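Bradyzoite pseudokinase 1 (Toxoplasma gondii, PDB 6M7Z) is a pseudokinase of a divergent kinase family lacking the glycine-rich loop, probably connected with membrane ultrastructure of the Toxoplasma parasitophorous vacuole. Local coordinates at residues Glu23-Asp28 / Gly114-Ala119; Lys36-Gly41 / Thr50-Arg55; Leu108-Leu113 / Thr182-Gly187; Ala240-Val245 / Leu268-Ser273. One frame throughout, in Å; residues are numbered along the deposited sequence.

Contact 1 (Glu23-Asp28 / Gly114-Ala119); sequences ELPDID and GEYRGA
E115 and P25 open the contact: P25 CG lies 3.5 Å from E115 O, while the E115 carboxylate is engaged by R99 of helix 88-101 and by S112. At Y116 the strand meets two side chains, each crossing the tyrosine at about a right angle. P25 CG approaches CD2 of the Y116 ring at 3.9 Å, and I27 CB packs on Y116 CB at 3.8 Å. R117 carries the one backbone bridge. Its N donates to P25 O (3.0 Å, N-H...O 161°), and I27 N returns a weak bond to R117 O, although the two chain directions diverge by 64°. R117 NH2 lies 3.3 Å from D26 OD1 and makes a weak bond to L24 O, and it also bonds to K22 O. G118 ends the contact, with its N 4.1 Å from I27 CG2. The carboxylate and guanidinium planes stand 84° apart and D26 OD1 lies well out of the guanidinium plane, which implies a salt bridge of charge attraction alone. The straightest bond, R117 N to P25 O, is between backbones; with the weak bond to L24 O and the charge pair it pins the segment before helix 33-39 to the strand 114-117 edge of the N-lobe sheet.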
# COMPACT_ATOMS: atom_id res chain seq x y z
N GLU A 23 -8.79 23.09 -2.35
CA GLU A 23 -8.23 22.93 -3.71
C GLU A 23 -8.59 21.58 -4.34
O GLU A 23 -8.43 21.43 -5.54
CB GLU A 23 -6.71 23.10 -3.68
CG GLU A 23 -6.28 24.57 -3.65
CD GLU A 23 -4.82 24.89 -3.91
OE1 GLU A 23 -3.96 24.04 -3.63
OE2 GLU A 23 -4.57 26.00 -4.39
N LEU A 24 -9.01 20.58 -3.56
CA LEU A 24 -9.35 19.25 -4.12
C LEU A 24 -10.61 19.37 -4.96
O LEU A 24 -11.56 20.02 -4.55
CB LEU A 24 -9.60 18.23 -3.01
CG LEU A 24 -8.37 17.71 -2.29
CD1 LEU A 24 -8.79 16.76 -1.18
CD2 LEU A 24 -7.39 17.07 -3.27
N PRO A 25 -10.68 18.70 -6.13
CA PRO A 25 -11.87 18.77 -6.98
C PRO A 25 -13.10 18.07 -6.39
O PRO A 25 -12.96 17.11 -5.63
CB PRO A 25 -11.42 18.07 -8.28
CG PRO A 25 -10.30 17.15 -7.85
CD PRO A 25 -9.61 17.87 -6.71
N ASP A 26 -14.28 18.57 -6.75
CA ASP A 26 -15.55 18.04 -6.30
C ASP A 26 -15.82 16.68 -6.96
O ASP A 26 -15.35 16.39 -8.05
CB ASP A 26 -16.72 18.97 -6.64
CG ASP A 26 -16.82 20.20 -5.77
OD1 ASP A 26 -16.08 20.32 -4.78
OD2 ASP A 26 -17.68 21.04 -6.07
N ILE A 27 -16.61 15.88 -6.25
CA ILE A 27 -17.28 14.72 -6.76
C ILE A 27 -18.76 14.91 -6.45
O ILE A 27 -19.10 15.54 -5.43
CB ILE A 27 -16.69 13.44 -6.13
CG1 ILE A 27 -17.33 12.17 -6.69
CG2 ILE A 27 -16.80 13.47 -4.61
CD1 ILE A 27 -16.61 10.89 -6.23
N ASP A 28 -19.62 14.39 -7.33
CA ASP A 28 -21.07 14.50 -7.19
C ASP A 28 -21.58 13.27 -6.44
O ASP A 28 -21.59 12.16 -7.00
CB ASP A 28 -21.76 14.67 -8.55
CG ASP A 28 -23.22 15.08 -8.48
OD1 ASP A 28 -23.79 15.11 -7.36
OD2 ASP A 28 -23.78 15.37 -9.56
N GLY A 114 -7.40 8.91 -8.53
CA GLY A 114 -8.01 10.23 -8.34
C GLY A 114 -8.37 10.50 -6.90
O GLY A 114 -8.75 9.59 -6.16
N GLU A 115 -8.25 11.78 -6.51
CA GLU A 115 -8.59 12.26 -5.16
C GLU A 115 -9.67 13.33 -5.29
O GLU A 115 -9.55 14.21 -6.11
CB GLU A 115 -7.35 12.82 -4.46
CG GLU A 115 -6.09 11.97 -4.64
CD GLU A 115 -5.40 12.06 -6.00
OE1 GLU A 115 -5.54 13.11 -6.69
OE2 GLU A 115 -4.71 11.10 -6.37
N TYR A 116 -10.71 13.25 -4.46
CA TYR A 116 -11.84 14.16 -4.52
C TYR A 116 -12.31 14.54 -3.11
O TYR A 116 -11.95 13.91 -2.14
CB TYR A 116 -12.99 13.55 -5.33
CG TYR A 116 -12.59 13.18 -6.74
CD1 TYR A 116 -11.99 11.96 -7.01
CD2 TYR A 116 -12.76 14.08 -7.79
CE1 TYR A 116 -11.59 11.62 -8.29
CE2 TYR A 116 -12.40 13.74 -9.09
CZ TYR A 116 -11.81 12.50 -9.34
OH TYR A 116 -11.44 12.17 -10.61
N ARG A 117 -13.10 15.60 -3.04
CA ARG A 117 -13.73 16.10 -1.85
C ARG A 117 -15.23 16.19 -2.14
O ARG A 117 -15.62 16.67 -3.18
CB ARG A 117 -13.15 17.47 -1.50
CG ARG A 117 -14.00 18.28 -0.54
CD ARG A 117 -13.40 19.60 -0.11
NE ARG A 117 -13.18 20.43 -1.28
CZ ARG A 117 -14.12 21.10 -1.93
NH1 ARG A 117 -15.38 21.02 -1.54
NH2 ARG A 117 -13.81 21.87 -2.96
N GLY A 118 -16.05 15.66 -1.23
CA GLY A 118 -17.47 15.93 -1.20
C GLY A 118 -17.77 16.98 -0.15
O GLY A 118 -16.88 17.67 0.28
N ALA A 119 -19.03 17.06 0.28
CA ALA A 119 -19.42 18.00 1.35
C ALA A 119 -18.76 17.63 2.69
O ALA A 119 -18.33 18.52 3.39
CB ALA A 119 -20.92 18.05 1.46

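Contact 2 (Lys36-Gly41 / Thr50-Arg55); sequences KRLLSG and TTVNVR
Strand 50-54 is an outermost strand of the four-stranded antiparallel sheet in the N-terminal lobe, and L38 and R37 of helix 33-39 pack on it through T50 and V52. The evidence for one shared face is the strand alternation: T50 and V52 direct their CB atoms toward the helix, whereas T51 between them points away. L38 does the apolar work with a single methyl. Its CD2 lies 4.1 Å from T50 CG2 and 4.2 Å from V52 CG2, so one branch bridges two side chains of the strand. L38 and T50 slide past each other in opposite directions. V52 CG1 is anti to the backbone N (chi1 -178°), while CG2 is the methyl that meets L38; the two branches thus serve different helix residues. CG1 is met by R37 NH1 at 3.7 Å, obliquely to the guanidinium. In R37, CG is anti to the backbone N and the chain bends at chi2 (97°), which sets CD. No direct hydrogen bond joins the segments. A water accepts from N53 N (2.9 Å); its link to R37 NH1 is implausibly short and therefore doubtful. At the end of helix 33-39, K36 O accepts from S40 N and S40 OG (2.9 Å to OG), from opposite faces of its plane. Around the contact, F43 of the following loop makes a cation-pi interaction with R37 and also packs on T50. Strand 50-54 pairs with strand 76-82 through backbone bonds of T50 with V80, V52 with A78 and V54 with V76. L38 also touches V80, placing helix 33-39 against both strands.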
# COMPACT_ATOMS: atom_id res chain seq x y z
N LYS A 36 -24.73 6.01 -0.16
CA LYS A 36 -25.83 5.14 0.17
C LYS A 36 -25.32 3.95 0.99
O LYS A 36 -25.94 3.58 1.99
CB LYS A 36 -26.60 4.64 -1.05
CG LYS A 36 -27.93 4.01 -0.65
CD LYS A 36 -28.77 3.40 -1.73
CE LYS A 36 -30.05 2.84 -1.14
NZ LYS A 36 -30.91 2.21 -2.17
N ARG A 37 -24.20 3.37 0.57
CA ARG A 37 -23.65 2.22 1.26
C ARG A 37 -23.25 2.64 2.68
O ARG A 37 -23.50 1.91 3.63
CB ARG A 37 -22.52 1.59 0.44
CG ARG A 37 -21.74 0.48 1.14
CD ARG A 37 -22.11 -0.98 0.88
NE ARG A 37 -21.22 -1.80 1.69
CZ ARG A 37 -19.95 -2.09 1.38
NH1 ARG A 37 -19.52 -1.93 0.14
NH2 ARG A 37 -19.11 -2.52 2.32
N LEU A 38 -22.67 3.83 2.84
CA LEU A 38 -22.23 4.30 4.15
C LEU A 38 -23.43 4.53 5.09
O LEU A 38 -23.33 4.26 6.26
CB LEU A 38 -21.41 5.58 4.00
CG LEU A 38 -20.01 5.38 3.40
CD1 LEU A 38 -19.30 6.71 3.21
CD2 LEU A 38 -19.14 4.45 4.23
N LEU A 39 -24.55 5.03 4.56
CA LEU A 39 -25.74 5.32 5.37
C LEU A 39 -26.50 4.03 5.71
O LEU A 39 -27.21 4.01 6.70
CB LEU A 39 -26.69 6.25 4.60
CG LEU A 39 -26.17 7.64 4.26
CD1 LEU A 39 -27.13 8.33 3.29
CD2 LEU A 39 -25.97 8.44 5.54
N SER A 40 -26.37 3.00 4.87
CA SER A 40 -27.06 1.72 5.07
C SER A 40 -26.36 0.87 6.13
O SER A 40 -26.81 -0.23 6.40
CB SER A 40 -27.18 0.97 3.77
OG SER A 40 -27.93 1.71 2.82
N GLY A 41 -25.27 1.38 6.72
CA GLY A 41 -24.63 0.77 7.88
C GLY A 41 -24.05 1.80 8.84
O GLY A 41 -24.56 2.92 8.93
N THR A 50 -12.29 4.38 5.79
CA THR A 50 -13.20 3.32 5.47
C THR A 50 -13.05 3.02 3.97
O THR A 50 -12.90 3.93 3.16
CB THR A 50 -14.61 3.75 5.84
OG1 THR A 50 -14.48 4.14 7.22
CG2 THR A 50 -15.68 2.72 5.57
N THR A 51 -13.07 1.74 3.64
CA THR A 51 -12.91 1.28 2.28
C THR A 51 -14.26 0.79 1.78
O THR A 51 -14.93 0.03 2.48
CB THR A 51 -11.85 0.18 2.18
OG1 THR A 51 -10.60 0.80 2.49
CG2 THR A 51 -11.77 -0.47 0.81
N VAL A 52 -14.65 1.24 0.58
CA VAL A 52 -15.82 0.74 -0.09
C VAL A 52 -15.39 0.16 -1.44
O VAL A 52 -14.83 0.89 -2.25
CB VAL A 52 -16.87 1.85 -0.28
CG1 VAL A 52 -18.11 1.29 -0.95
CG2 VAL A 52 -17.23 2.53 1.02
N ASN A 53 -15.70 -1.11 -1.71
CA ASN A 53 -15.40 -1.69 -3.02
C ASN A 53 -16.53 -1.36 -3.99
O ASN A 53 -17.68 -1.43 -3.62
CB ASN A 53 -15.23 -3.20 -2.97
CG ASN A 53 -14.08 -3.63 -2.10
OD1 ASN A 53 -13.16 -2.86 -1.80
ND2 ASN A 53 -14.12 -4.87 -1.66
N VAL A 54 -16.16 -1.00 -5.23
CA VAL A 54 -17.12 -0.85 -6.31
C VAL A 54 -16.70 -1.79 -7.44
O VAL A 54 -15.90 -1.42 -8.30
CB VAL A 54 -17.23 0.61 -6.77
CG1 VAL A 54 -18.35 0.79 -7.78
CG2 VAL A 54 -17.42 1.55 -5.59
N ARG A 55 -17.26 -3.01 -7.42
CA ARG A 55 -16.86 -4.09 -8.32
C ARG A 55 -17.31 -3.79 -9.75
O ARG A 55 -16.69 -4.23 -10.71
CB ARG A 55 -17.44 -5.42 -7.83
CG ARG A 55 -16.76 -5.96 -6.57
CD ARG A 55 -17.05 -7.40 -6.25
NE ARG A 55 -16.34 -7.78 -5.04
CZ ARG A 55 -15.04 -8.10 -4.97
NH1 ARG A 55 -14.34 -8.21 -6.09
NH2 ARG A 55 -14.46 -8.29 -3.79
O HOH W 1 -17.15 -2.54 0.32

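Contact 3 (Leu108-Leu113 / Thr182-Gly187); sequences LLLPSL and TVVLGG
V184 packs on a flat group, the L109-L110 peptide: its CB stands almost directly over one face, 3.8 Å from L109 C. At the peptide's edge, the N-H of L110 runs nearly in its own plane to L185 O (2.9 Å), meeting that carbonyl from well above its plane (50° out). The second flat group, the L108 carbonyl, accepts from L185 N at 2.8 Å, with the donor tilted 33° from the carbonyl plane. L185 gives its N to L108 and its O to L110. With CA atoms matched in the order L108-V184, L109-L185 and L110-G186, this is the pattern of a parallel bridge, here a single one. V184 CG2, between the backbone N and the carbonyl carbon (chi1 -59° puts CG1 beside N instead), lies 3.7 Å from L110 CA and 4.0 Å from L110 CD1, the two side chains crossing at about a right angle. L110 CB rests on G186 CA at 3.8 Å, where the glycine presents only backbone. Within the bridged pair, L109 CD2 lies 4.1 Å from L185 CB, the side chains side by side and pointing the same way. Segment 108-113 follows helix 88-101 and leads into strand 114-117, probably the αC-β4 loop of protein kinases; by its order in the chain, strand 183-185 probably corresponds to β8. L108 and L109 also pack on helix 146-161, and L110 touches H126 of strand 121-127. Strand 183-185 is an outermost strand of a three-stranded sheet, V184 being backbone-bonded to S176 of strand 175-177, so the bridge joins the two lobes.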
# COMPACT_ATOMS: atom_id res chain seq x y z
N LEU A 108 5.91 -0.12 -7.61
CA LEU A 108 5.68 -0.99 -6.45
C LEU A 108 4.90 -0.28 -5.33
O LEU A 108 4.87 -0.79 -4.22
CB LEU A 108 7.05 -1.47 -5.94
CG LEU A 108 7.80 -2.42 -6.88
CD1 LEU A 108 9.04 -2.99 -6.19
CD2 LEU A 108 6.91 -3.56 -7.37
N LEU A 109 4.29 0.88 -5.61
CA LEU A 109 3.44 1.57 -4.64
C LEU A 109 1.99 1.56 -5.15
O LEU A 109 1.76 1.69 -6.36
CB LEU A 109 3.94 3.01 -4.44
CG LEU A 109 5.39 3.15 -3.98
CD1 LEU A 109 5.75 4.60 -3.68
CD2 LEU A 109 5.71 2.30 -2.76
N LEU A 110 1.02 1.41 -4.23
CA LEU A 110 -0.40 1.38 -4.56
C LEU A 110 -0.75 2.67 -5.31
O LEU A 110 -0.59 3.76 -4.77
CB LEU A 110 -1.21 1.24 -3.27
CG LEU A 110 -2.74 1.19 -3.42
CD1 LEU A 110 -3.16 -0.07 -4.15
CD2 LEU A 110 -3.42 1.25 -2.04
N PRO A 111 -1.18 2.60 -6.58
CA PRO A 111 -1.54 3.79 -7.33
C PRO A 111 -2.90 4.39 -6.95
O PRO A 111 -3.81 3.66 -6.57
CB PRO A 111 -1.57 3.32 -8.80
CG PRO A 111 -1.80 1.81 -8.73
CD PRO A 111 -1.32 1.37 -7.37
N SER A 112 -3.00 5.72 -7.04
CA SER A 112 -4.25 6.46 -6.93
C SER A 112 -4.85 6.67 -8.33
O SER A 112 -4.13 6.98 -9.25
CB SER A 112 -4.02 7.80 -6.27
OG SER A 112 -5.19 8.60 -6.36
N LEU A 113 -6.18 6.51 -8.46
CA LEU A 113 -6.91 6.81 -9.71
C LEU A 113 -7.57 8.19 -9.64
O LEU A 113 -8.24 8.59 -10.59
CB LEU A 113 -7.99 5.75 -9.92
CG LEU A 113 -7.49 4.31 -10.04
CD1 LEU A 113 -8.67 3.36 -10.24
CD2 LEU A 113 -6.46 4.17 -11.17
N THR A 182 0.79 -7.68 -9.92
CA THR A 182 1.81 -6.85 -9.27
C THR A 182 1.51 -6.77 -7.78
O THR A 182 0.35 -6.59 -7.40
CB THR A 182 1.85 -5.43 -9.85
OG1 THR A 182 1.83 -5.48 -11.27
CG2 THR A 182 3.06 -4.64 -9.41
N VAL A 183 2.54 -6.92 -6.94
CA VAL A 183 2.41 -6.74 -5.50
C VAL A 183 2.97 -5.36 -5.15
O VAL A 183 4.11 -5.07 -5.45
CB VAL A 183 3.13 -7.85 -4.72
CG1 VAL A 183 3.14 -7.60 -3.23
CG2 VAL A 183 2.54 -9.21 -5.04
N VAL A 184 2.14 -4.54 -4.48
CA VAL A 184 2.43 -3.13 -4.22
C VAL A 184 2.29 -2.82 -2.73
O VAL A 184 1.55 -3.48 -2.02
CB VAL A 184 1.53 -2.19 -5.06
CG1 VAL A 184 1.73 -2.45 -6.55
CG2 VAL A 184 0.07 -2.29 -4.66
N LEU A 185 3.03 -1.79 -2.29
CA LEU A 185 2.99 -1.29 -0.94
C LEU A 185 1.99 -0.15 -0.86
O LEU A 185 2.11 0.85 -1.57
CB LEU A 185 4.38 -0.82 -0.54
CG LEU A 185 4.51 -0.23 0.86
CD1 LEU A 185 3.99 -1.20 1.93
CD2 LEU A 185 5.96 0.14 1.13
N GLY A 186 1.02 -0.30 0.05
CA GLY A 186 -0.02 0.71 0.34
C GLY A 186 0.04 1.13 1.81
O GLY A 186 1.11 1.07 2.46
N GLY A 187 -1.11 1.58 2.31
CA GLY A 187 -1.22 2.12 3.65
C GLY A 187 -0.34 3.34 3.84
O GLY A 187 0.24 3.53 4.91

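Contact 4 (Ala240-Val245 / Leu268-Ser273); sequences AFRNLV and LLDKLS. With EDO (1,2-ethanediol), chain G.
L269 is the apolar centre, set among F241, L244 and V245. Its CG is anti to the backbone N (chi1 -176°). From there CD1 lies over one face of the F241 ring, offset toward the rim, 4.0 Å from the centroid: a CH-pi contact. The other branch, CD2, meets L244 CD2 at 4.1 Å, the two leucines crossing at about a right angle, and V245 CG2 sits 4.0 Å from L269 CG. F241 CB touches S273 CB at 3.8 Å. V245 CG1 then marks the border with the polar edge, lying 3.6 Å from D270 OD1. That oxygen accepts from R242 NE at 3.0 Å in a salt bridge, a bent bond met on the syn side, 26° out of the carboxylate plane. R242 NH2 adds a weak bond to S273 OG and has a further partner in Q274. The serine hydroxyl is itself held by D270 O at 2.9 Å. The helices run nearly antiparallel, at 152° with axes 8.9 Å apart. F241 also packs on A150, M153 and V154 of helix 146-161, and L269 touches V146, so the three helices meet here. In chain order and packing helix 230-248 is consistent with αF of the kinase C-terminal lobe, here meeting a helix that probably corresponds to αH.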
# COMPACT_ATOMS: atom_id res chain seq x y z
N ALA A 240 6.97 -8.63 9.60
CA ALA A 240 6.08 -9.09 8.54
C ALA A 240 6.61 -10.39 7.92
O ALA A 240 5.84 -11.28 7.57
CB ALA A 240 5.88 -8.00 7.52
N PHE A 241 7.93 -10.49 7.78
CA PHE A 241 8.56 -11.69 7.24
C PHE A 241 8.37 -12.86 8.20
O PHE A 241 8.07 -13.98 7.78
CB PHE A 241 10.05 -11.45 6.96
CG PHE A 241 10.34 -10.64 5.73
CD1 PHE A 241 9.41 -10.47 4.72
CD2 PHE A 241 11.60 -10.06 5.56
CE1 PHE A 241 9.70 -9.68 3.63
CE2 PHE A 241 11.89 -9.29 4.45
CZ PHE A 241 10.94 -9.11 3.48
N ARG A 242 8.51 -12.58 9.50
CA ARG A 242 8.28 -13.59 10.52
C ARG A 242 6.83 -14.09 10.41
O ARG A 242 6.58 -15.29 10.48
CB ARG A 242 8.60 -13.03 11.90
CG ARG A 242 8.39 -14.01 13.04
CD ARG A 242 9.06 -15.38 12.88
NE ARG A 242 10.50 -15.30 12.72
CZ ARG A 242 11.37 -15.02 13.70
NH1 ARG A 242 10.93 -14.77 14.92
NH2 ARG A 242 12.66 -14.96 13.43
N ASN A 243 5.89 -13.15 10.23
CA ASN A 243 4.47 -13.43 10.08
C ASN A 243 4.28 -14.36 8.88
O ASN A 243 3.54 -15.35 8.96
CB ASN A 243 3.68 -12.13 10.01
CG ASN A 243 2.17 -12.26 10.09
OD1 ASN A 243 1.63 -13.36 10.15
ND2 ASN A 243 1.49 -11.14 10.01
N LEU A 244 4.98 -14.04 7.79
CA LEU A 244 4.90 -14.78 6.54
C LEU A 244 5.36 -16.24 6.76
O LEU A 244 4.67 -17.19 6.37
CB LEU A 244 5.76 -14.03 5.53
CG LEU A 244 5.82 -14.50 4.08
CD1 LEU A 244 4.46 -14.87 3.56
CD2 LEU A 244 6.41 -13.39 3.23
N VAL A 245 6.51 -16.41 7.42
CA VAL A 245 7.07 -17.73 7.72
C VAL A 245 6.11 -18.53 8.62
O VAL A 245 5.92 -19.73 8.41
CB VAL A 245 8.47 -17.61 8.34
CG1 VAL A 245 8.94 -18.94 8.92
CG2 VAL A 245 9.49 -17.12 7.34
N LEU A 268 15.72 -19.71 4.99
CA LEU A 268 16.57 -18.54 4.71
C LEU A 268 15.85 -17.24 5.11
O LEU A 268 16.46 -16.35 5.70
CB LEU A 268 16.95 -18.53 3.23
CG LEU A 268 17.98 -19.59 2.80
CD1 LEU A 268 18.20 -19.54 1.30
CD2 LEU A 268 19.30 -19.43 3.56
N LEU A 269 14.54 -17.14 4.82
CA LEU A 269 13.77 -15.95 5.18
C LEU A 269 13.68 -15.82 6.71
O LEU A 269 13.78 -14.72 7.25
CB LEU A 269 12.38 -16.02 4.55
CG LEU A 269 11.51 -14.78 4.76
CD1 LEU A 269 12.25 -13.50 4.37
CD2 LEU A 269 10.21 -14.87 3.99
N ASP A 270 13.54 -16.95 7.40
CA ASP A 270 13.48 -16.95 8.87
C ASP A 270 14.78 -16.38 9.46
O ASP A 270 14.73 -15.59 10.41
CB ASP A 270 13.19 -18.35 9.44
CG ASP A 270 12.23 -18.36 10.62
OD1 ASP A 270 11.49 -17.36 10.82
OD2 ASP A 270 12.18 -19.39 11.31
N LYS A 271 15.92 -16.76 8.88
CA LYS A 271 17.25 -16.29 9.32
C LYS A 271 17.38 -14.78 9.05
O LYS A 271 17.90 -14.05 9.90
CB LYS A 271 18.38 -17.05 8.63
CG LYS A 271 18.71 -18.39 9.28
CD LYS A 271 19.54 -19.37 8.49
CE LYS A 271 19.29 -20.79 8.96
NZ LYS A 271 20.18 -21.77 8.30
N LEU A 272 16.93 -14.34 7.87
CA LEU A 272 16.98 -12.93 7.47
C LEU A 272 16.09 -12.11 8.42
O LEU A 272 16.49 -11.03 8.90
CB LEU A 272 16.57 -12.78 6.00
CG LEU A 272 16.31 -11.35 5.52
CD1 LEU A 272 17.56 -10.49 5.69
CD2 LEU A 272 15.81 -11.31 4.07
N SER A 273 14.89 -12.62 8.72
CA SER A 273 13.95 -11.89 9.56
C SER A 273 14.51 -11.74 10.98
O SER A 273 14.30 -10.70 11.60
CB SER A 273 12.58 -12.50 9.54
OG SER A 273 12.52 -13.66 10.35
C1 EDO G . -1.91 -11.94 8.60
O1 EDO G . -1.66 -10.54 8.47
C2 EDO G . -1.78 -12.32 10.06
O2 EDO G . -1.41 -13.70 10.16

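In the fold
Contacts 1 and 2 both reach the four-stranded N-lobe sheet, at its two outermost strands, with centres about 17 Å apart; in sequence contact 2 falls wholly between the segments of contact 1. The centre of contact 3 is about 5 Å from the chain's centre and about 21 Å from the centre of each of them. It alternates with contact 1 along the chain, since 108-113 runs directly into 114-119 at the edge of that sheet. Contact 4 closes last, its centre about 22 Å from that of contact 3, on the opposite side of the chain's centre from contacts 1 and 2. Helix 146-161 flanks both contacts 3 and 4, so the series runs from N-lobe rim, through the interlobe joint, to the helical C-lobe.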